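PDB 5T8V: putative uncharacterized protein from Chaetomium thermophilum, which probably acts as a cohesin loader on chromatin, this chain being the C-terminal, HEAT-repeat part of the Scc2 protein. Local coordinates for residues 1008-1020 / 1032-1046. Numbering follows the deposited sequence.
Sequences VSKLMVDIVVPFA and ALDCVGLVCQSSPRN
Val-1013 and Val-1036 bring their CA atoms within 5.6 Å where helices 1009-1016 and 1032-1042 run antiparallel, their axes 9.6 Å apart at an angle of 164° between directions. How branched side chains fill such an interface is well illustrated by Val-1013. With CG1 anti to its backbone nitrogen (chi1 174°), that methyl meets CG2 of Val-1036, while CG2, on the other branch, lies 3.7 Å from CG1 of Val-1039 and also reaches the amide carbon of Asn-1046. One turn on, Val-1016 sets both methyls against the sulfur of Cys-1035, its CG2 3.7 Å from SG, and CG1 rests over the backbone of Ala-1032. Farther along the chain, CB of Ala-1020 touches CD2 of Leu-1033 at 3.6 Å, whereas Met-1012, bent at its last torsion, turns CE onto Val-1039.

The opposite end is more polar. The amide of Asn-1046 lies against the first turn of helix 1009-1016, OD1 3.2 Å from CB of Ser-1009 and ND2 3.5 Å from CA of Lys-1010. Ser-1009 OG is hydrogen-bonded to Asn-988, outside the pair. An alanine in place of Asn-1046 would remove this amide and would probably open a gap beside Ser-1009 and Val-1013.

Helix 969-986 adds Val-980 against Met-1012 and Phe-973 against Ala-1032, and helix 1050-1062 packs Val-1052 on Val-1036. Such an antiparallel helical hairpin, closed by apolar side chains and packed against neighbouring helices, is characteristic of the HEAT-repeat solenoid to which this C-terminal part of Scc2 belongs.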
loop_
_atom_site.group_PDB
_atom_site.type_symbol
_atom_site.label_atom_id
_atom_site.label_comp_id
_atom_site.label_asym_id
_atom_site.label_seq_id
_atom_site.Cartn_x
_atom_site.Cartn_y
_atom_site.Cartn_z
ATOM N N VAL A 1008 43.820 -22.845 50.028
ATOM C CA VAL A 1008 44.485 -22.536 48.763
ATOM C C VAL A 1008 43.917 -21.231 48.216
ATOM O O VAL A 1008 44.656 -20.266 47.996
ATOM C CB VAL A 1008 44.337 -23.679 47.740
ATOM C CG1 VAL A 1008 45.192 -23.400 46.510
ATOM C CG2 VAL A 1008 44.722 -25.013 48.370
ATOM N N SER A 1009 42.602 -21.198 47.982
ATOM C CA SER A 1009 41.927 -19.950 47.643
ATOM C C SER A 1009 42.396 -18.822 48.553
ATOM O O SER A 1009 42.858 -17.773 48.087
ATOM C CB SER A 1009 40.413 -20.136 47.758
ATOM O OG SER A 1009 40.018 -21.420 47.301
ATOM N N LYS A 1010 42.295 -19.036 49.867
ATOM C CA LYS A 1010 42.746 -18.032 50.821
ATOM C C LYS A 1010 44.255 -17.844 50.774
ATOM O O LYS A 1010 44.751 -16.772 51.132
ATOM C CB LYS A 1010 42.310 -18.415 52.234
ATOM C CG LYS A 1010 42.956 -17.574 53.318
ATOM C CD LYS A 1010 42.159 -17.608 54.606
ATOM C CE LYS A 1010 42.899 -16.894 55.723
ATOM N NZ LYS A 1010 42.023 -16.631 56.896
ATOM N N LEU A 1011 45.004 -18.865 50.356
ATOM C CA LEU A 1011 46.444 -18.698 50.195
ATOM C C LEU A 1011 46.749 -17.745 49.047
ATOM O O LEU A 1011 47.540 -16.803 49.194
ATOM C CB LEU A 1011 47.109 -20.058 49.970
ATOM C CG LEU A 1011 48.621 -20.067 49.726
ATOM C CD1 LEU A 1011 49.368 -19.362 50.849
ATOM C CD2 LEU A 1011 49.123 -21.496 49.572
ATOM N N MET A 1012 46.110 -17.965 47.895
ATOM C CA MET A 1012 46.280 -17.065 46.761
ATOM C C MET A 1012 45.871 -15.644 47.130
ATOM O O MET A 1012 46.633 -14.689 46.926
ATOM C CB MET A 1012 45.467 -17.581 45.572
ATOM C CG MET A 1012 45.848 -18.998 45.148
ATOM S SD MET A 1012 44.973 -19.614 43.694
ATOM C CE MET A 1012 43.343 -19.916 44.363
ATOM N N VAL A 1013 44.673 -15.487 47.696
ATOM C CA VAL A 1013 44.208 -14.160 48.096
ATOM C C VAL A 1013 45.203 -13.516 49.053
ATOM O O VAL A 1013 45.599 -12.357 48.881
ATOM C CB VAL A 1013 42.803 -14.253 48.720
ATOM C CG1 VAL A 1013 42.367 -12.898 49.279
ATOM C CG2 VAL A 1013 41.796 -14.748 47.689
ATOM N N ASP A 1014 45.626 -14.263 50.075
ATOM C CA ASP A 1014 46.524 -13.715 51.087
ATOM C C ASP A 1014 47.863 -13.299 50.493
ATOM O O ASP A 1014 48.495 -12.359 50.991
ATOM C CB ASP A 1014 46.743 -14.736 52.204
ATOM C CG ASP A 1014 45.542 -14.861 53.123
ATOM O OD1 ASP A 1014 44.425 -14.499 52.696
ATOM O OD2 ASP A 1014 45.717 -15.324 54.271
ATOM N N ILE A 1015 48.318 -13.982 49.442
ATOM C CA ILE A 1015 49.597 -13.618 48.844
ATOM C C ILE A 1015 49.452 -12.426 47.900
ATOM O O ILE A 1015 50.387 -11.628 47.763
ATOM C CB ILE A 1015 50.213 -14.832 48.124
ATOM C CG1 ILE A 1015 50.568 -15.920 49.144
ATOM C CG2 ILE A 1015 51.466 -14.423 47.336
ATOM C CD1 ILE A 1015 51.033 -17.226 48.532
ATOM N N VAL A 1016 48.300 -12.268 47.248
ATOM C CA VAL A 1016 48.180 -11.264 46.191
ATOM C C VAL A 1016 47.638 -9.938 46.717
ATOM O O VAL A 1016 48.080 -8.870 46.285
ATOM C CB VAL A 1016 47.304 -11.809 45.047
ATOM C CG1 VAL A 1016 47.158 -10.764 43.941
ATOM C CG2 VAL A 1016 47.903 -13.087 44.485
ATOM N N VAL A 1017 46.689 -9.965 47.649
ATOM C CA VAL A 1017 45.947 -8.757 48.013
ATOM C C VAL A 1017 46.843 -7.689 48.639
ATOM O O VAL A 1017 46.501 -6.501 48.550
ATOM C CB VAL A 1017 44.766 -9.089 48.942
ATOM C CG1 VAL A 1017 45.238 -9.585 50.298
ATOM C CG2 VAL A 1017 43.854 -7.875 49.104
ATOM N N PRO A 1018 47.974 -8.018 49.277
ATOM C CA PRO A 1018 48.826 -6.939 49.807
ATOM C C PRO A 1018 49.247 -5.920 48.764
ATOM O O PRO A 1018 49.651 -4.809 49.134
ATOM C CB PRO A 1018 50.037 -7.694 50.371
ATOM C CG PRO A 1018 49.508 -9.013 50.728
ATOM C CD PRO A 1018 48.504 -9.340 49.671
ATOM N N PHE A 1019 49.170 -6.251 47.478
ATOM C CA PHE A 1019 49.579 -5.340 46.420
ATOM C C PHE A 1019 48.436 -4.477 45.902
ATOM O O PHE A 1019 48.652 -3.671 44.991
ATOM C CB PHE A 1019 50.194 -6.127 45.260
ATOM C CG PHE A 1019 51.373 -6.973 45.655
ATOM C CD1 PHE A 1019 52.085 -6.716 46.815
ATOM C CD2 PHE A 1019 51.770 -8.024 44.858
ATOM C CE1 PHE A 1019 53.168 -7.501 47.165
ATOM C CE2 PHE A 1019 52.848 -8.811 45.202
ATOM C CZ PHE A 1019 53.548 -8.551 46.354
ATOM N N ALA A 1020 47.232 -4.629 46.451
ATOM C CA ALA A 1020 46.124 -3.754 46.099
ATOM C C ALA A 1020 46.170 -2.424 46.837
ATOM O O ALA A 1020 45.338 -1.554 46.560
ATOM C CB ALA A 1020 44.794 -4.450 46.392
ATOM N N ALA A 1032 46.561 -7.170 40.462
ATOM C CA ALA A 1032 46.334 -7.770 41.773
ATOM C C ALA A 1032 44.845 -7.855 42.079
ATOM O O ALA A 1032 44.324 -8.927 42.415
ATOM C CB ALA A 1032 47.058 -6.962 42.851
ATOM N N LEU A 1033 44.139 -6.727 41.962
ATOM C CA LEU A 1033 42.699 -6.726 42.186
ATOM C C LEU A 1033 41.991 -7.633 41.188
ATOM O O LEU A 1033 41.022 -8.319 41.536
ATOM C CB LEU A 1033 42.161 -5.298 42.107
ATOM C CG LEU A 1033 42.544 -4.434 43.311
ATOM C CD1 LEU A 1033 42.338 -2.967 42.999
ATOM C CD2 LEU A 1033 41.745 -4.834 44.546
ATOM N N ASP A 1034 42.462 -7.652 39.939
ATOM C CA ASP A 1034 41.918 -8.583 38.955
ATOM C C ASP A 1034 42.075 -10.021 39.433
ATOM O O ASP A 1034 41.128 -10.817 39.380
ATOM C CB ASP A 1034 42.620 -8.381 37.611
ATOM C CG ASP A 1034 41.901 -9.066 36.466
ATOM O OD1 ASP A 1034 41.025 -9.917 36.729
ATOM O OD2 ASP A 1034 42.215 -8.757 35.296
ATOM N N CYS A 1035 43.268 -10.366 39.917
ATOM C CA CYS A 1035 43.526 -11.716 40.406
ATOM C C CYS A 1035 42.577 -12.079 41.544
ATOM O O CYS A 1035 41.836 -13.067 41.463
ATOM C CB CYS A 1035 44.983 -11.827 40.855
ATOM S SG CYS A 1035 45.389 -13.350 41.728
ATOM N N VAL A 1036 42.584 -11.288 42.621
ATOM C CA VAL A 1036 41.730 -11.603 43.766
ATOM C C VAL A 1036 40.264 -11.655 43.356
ATOM O O VAL A 1036 39.480 -12.419 43.934
ATOM C CB VAL A 1036 41.955 -10.590 44.906
ATOM C CG1 VAL A 1036 41.628 -9.192 44.448
ATOM C CG2 VAL A 1036 41.122 -10.960 46.125
ATOM N N GLY A 1037 39.864 -10.845 42.375
ATOM C CA GLY A 1037 38.489 -10.905 41.901
ATOM C C GLY A 1037 38.177 -12.222 41.215
ATOM O O GLY A 1037 37.154 -12.859 41.495
ATOM N N LEU A 1038 39.059 -12.649 40.305
ATOM C CA LEU A 1038 38.885 -13.939 39.644
ATOM C C LEU A 1038 38.834 -15.074 40.658
ATOM O O LEU A 1038 38.063 -16.027 40.496
ATOM C CB LEU A 1038 40.021 -14.169 38.646
ATOM C CG LEU A 1038 40.078 -13.225 37.446
ATOM C CD1 LEU A 1038 41.499 -13.125 36.915
ATOM C CD2 LEU A 1038 39.137 -13.706 36.358
ATOM N N VAL A 1039 39.652 -14.996 41.706
ATOM C CA VAL A 1039 39.648 -16.038 42.728
ATOM C C VAL A 1039 38.332 -16.025 43.494
ATOM O O VAL A 1039 37.690 -17.066 43.678
ATOM C CB VAL A 1039 40.850 -15.865 43.674
ATOM C CG1 VAL A 1039 40.779 -16.857 44.832
ATOM C CG2 VAL A 1039 42.154 -16.035 42.907
ATOM N N CYS A 1040 37.910 -14.844 43.948
ATOM C CA CYS A 1040 36.739 -14.754 44.814
ATOM C C CYS A 1040 35.466 -15.152 44.079
ATOM O O CYS A 1040 34.577 -15.778 44.668
ATOM C CB CYS A 1040 36.607 -13.340 45.373
ATOM S SG CYS A 1040 37.905 -12.880 46.537
ATOM N N GLN A 1041 35.352 -14.801 42.794
ATOM C CA GLN A 1041 34.107 -15.076 42.083
ATOM C C GLN A 1041 33.782 -16.564 42.072
ATOM O O GLN A 1041 32.606 -16.939 42.000
ATOM C CB GLN A 1041 34.177 -14.527 40.656
ATOM C CG GLN A 1041 34.888 -15.420 39.654
ATOM C CD GLN A 1041 34.865 -14.843 38.258
ATOM O OE1 GLN A 1041 34.429 -15.499 37.313
ATOM N NE2 GLN A 1041 35.331 -13.606 38.119
ATOM N N SER A 1042 34.799 -17.424 42.148
ATOM C CA SER A 1042 34.597 -18.866 42.208
ATOM C C SER A 1042 34.779 -19.437 43.609
ATOM O O SER A 1042 34.472 -20.615 43.824
ATOM C CB SER A 1042 35.552 -19.576 41.244
ATOM O OG SER A 1042 35.206 -19.299 39.897
ATOM N N SER A 1043 35.273 -18.643 44.556
ATOM C CA SER A 1043 35.361 -19.033 45.963
ATOM C C SER A 1043 34.785 -17.894 46.794
ATOM O O SER A 1043 35.517 -17.175 47.486
ATOM C CB SER A 1043 36.803 -19.345 46.366
ATOM O OG SER A 1043 37.291 -20.480 45.672
ATOM N N PRO A 1044 33.465 -17.703 46.746
ATOM C CA PRO A 1044 32.876 -16.485 47.327
ATOM C C PRO A 1044 33.176 -16.283 48.802
ATOM O O PRO A 1044 33.119 -15.140 49.271
ATOM C CB PRO A 1044 31.372 -16.675 47.087
ATOM C CG PRO A 1044 31.286 -17.624 45.940
ATOM C CD PRO A 1044 32.450 -18.548 46.094
ATOM N N ARG A 1045 33.487 -17.339 49.555
ATOM C CA ARG A 1045 33.743 -17.165 50.980
ATOM C C ARG A 1045 34.932 -16.252 51.244
ATOM O O ARG A 1045 35.038 -15.694 52.341
ATOM C CB ARG A 1045 33.961 -18.521 51.649
ATOM C CG ARG A 1045 32.684 -19.341 51.789
ATOM C CD ARG A 1045 32.591 -20.031 53.141
ATOM N NE ARG A 1045 32.640 -19.080 54.251
ATOM C CZ ARG A 1045 31.604 -18.363 54.681
ATOM N NH1 ARG A 1045 30.418 -18.473 54.097
ATOM N NH2 ARG A 1045 31.756 -17.527 55.700
ATOM N N ASN A 1046 35.825 -16.079 50.267
ATOM C CA ASN A 1046 36.932 -15.147 50.435
ATOM C C ASN A 1046 36.472 -13.695 50.404
ATOM O O ASN A 1046 37.161 -12.832 50.954
ATOM C CB ASN A 1046 37.988 -15.379 49.353
ATOM C CG ASN A 1046 38.838 -16.605 49.624
ATOM O OD1 ASN A 1046 38.842 -17.558 48.845
ATOM N ND2 ASN A 1046 39.569 -16.585 50.734
#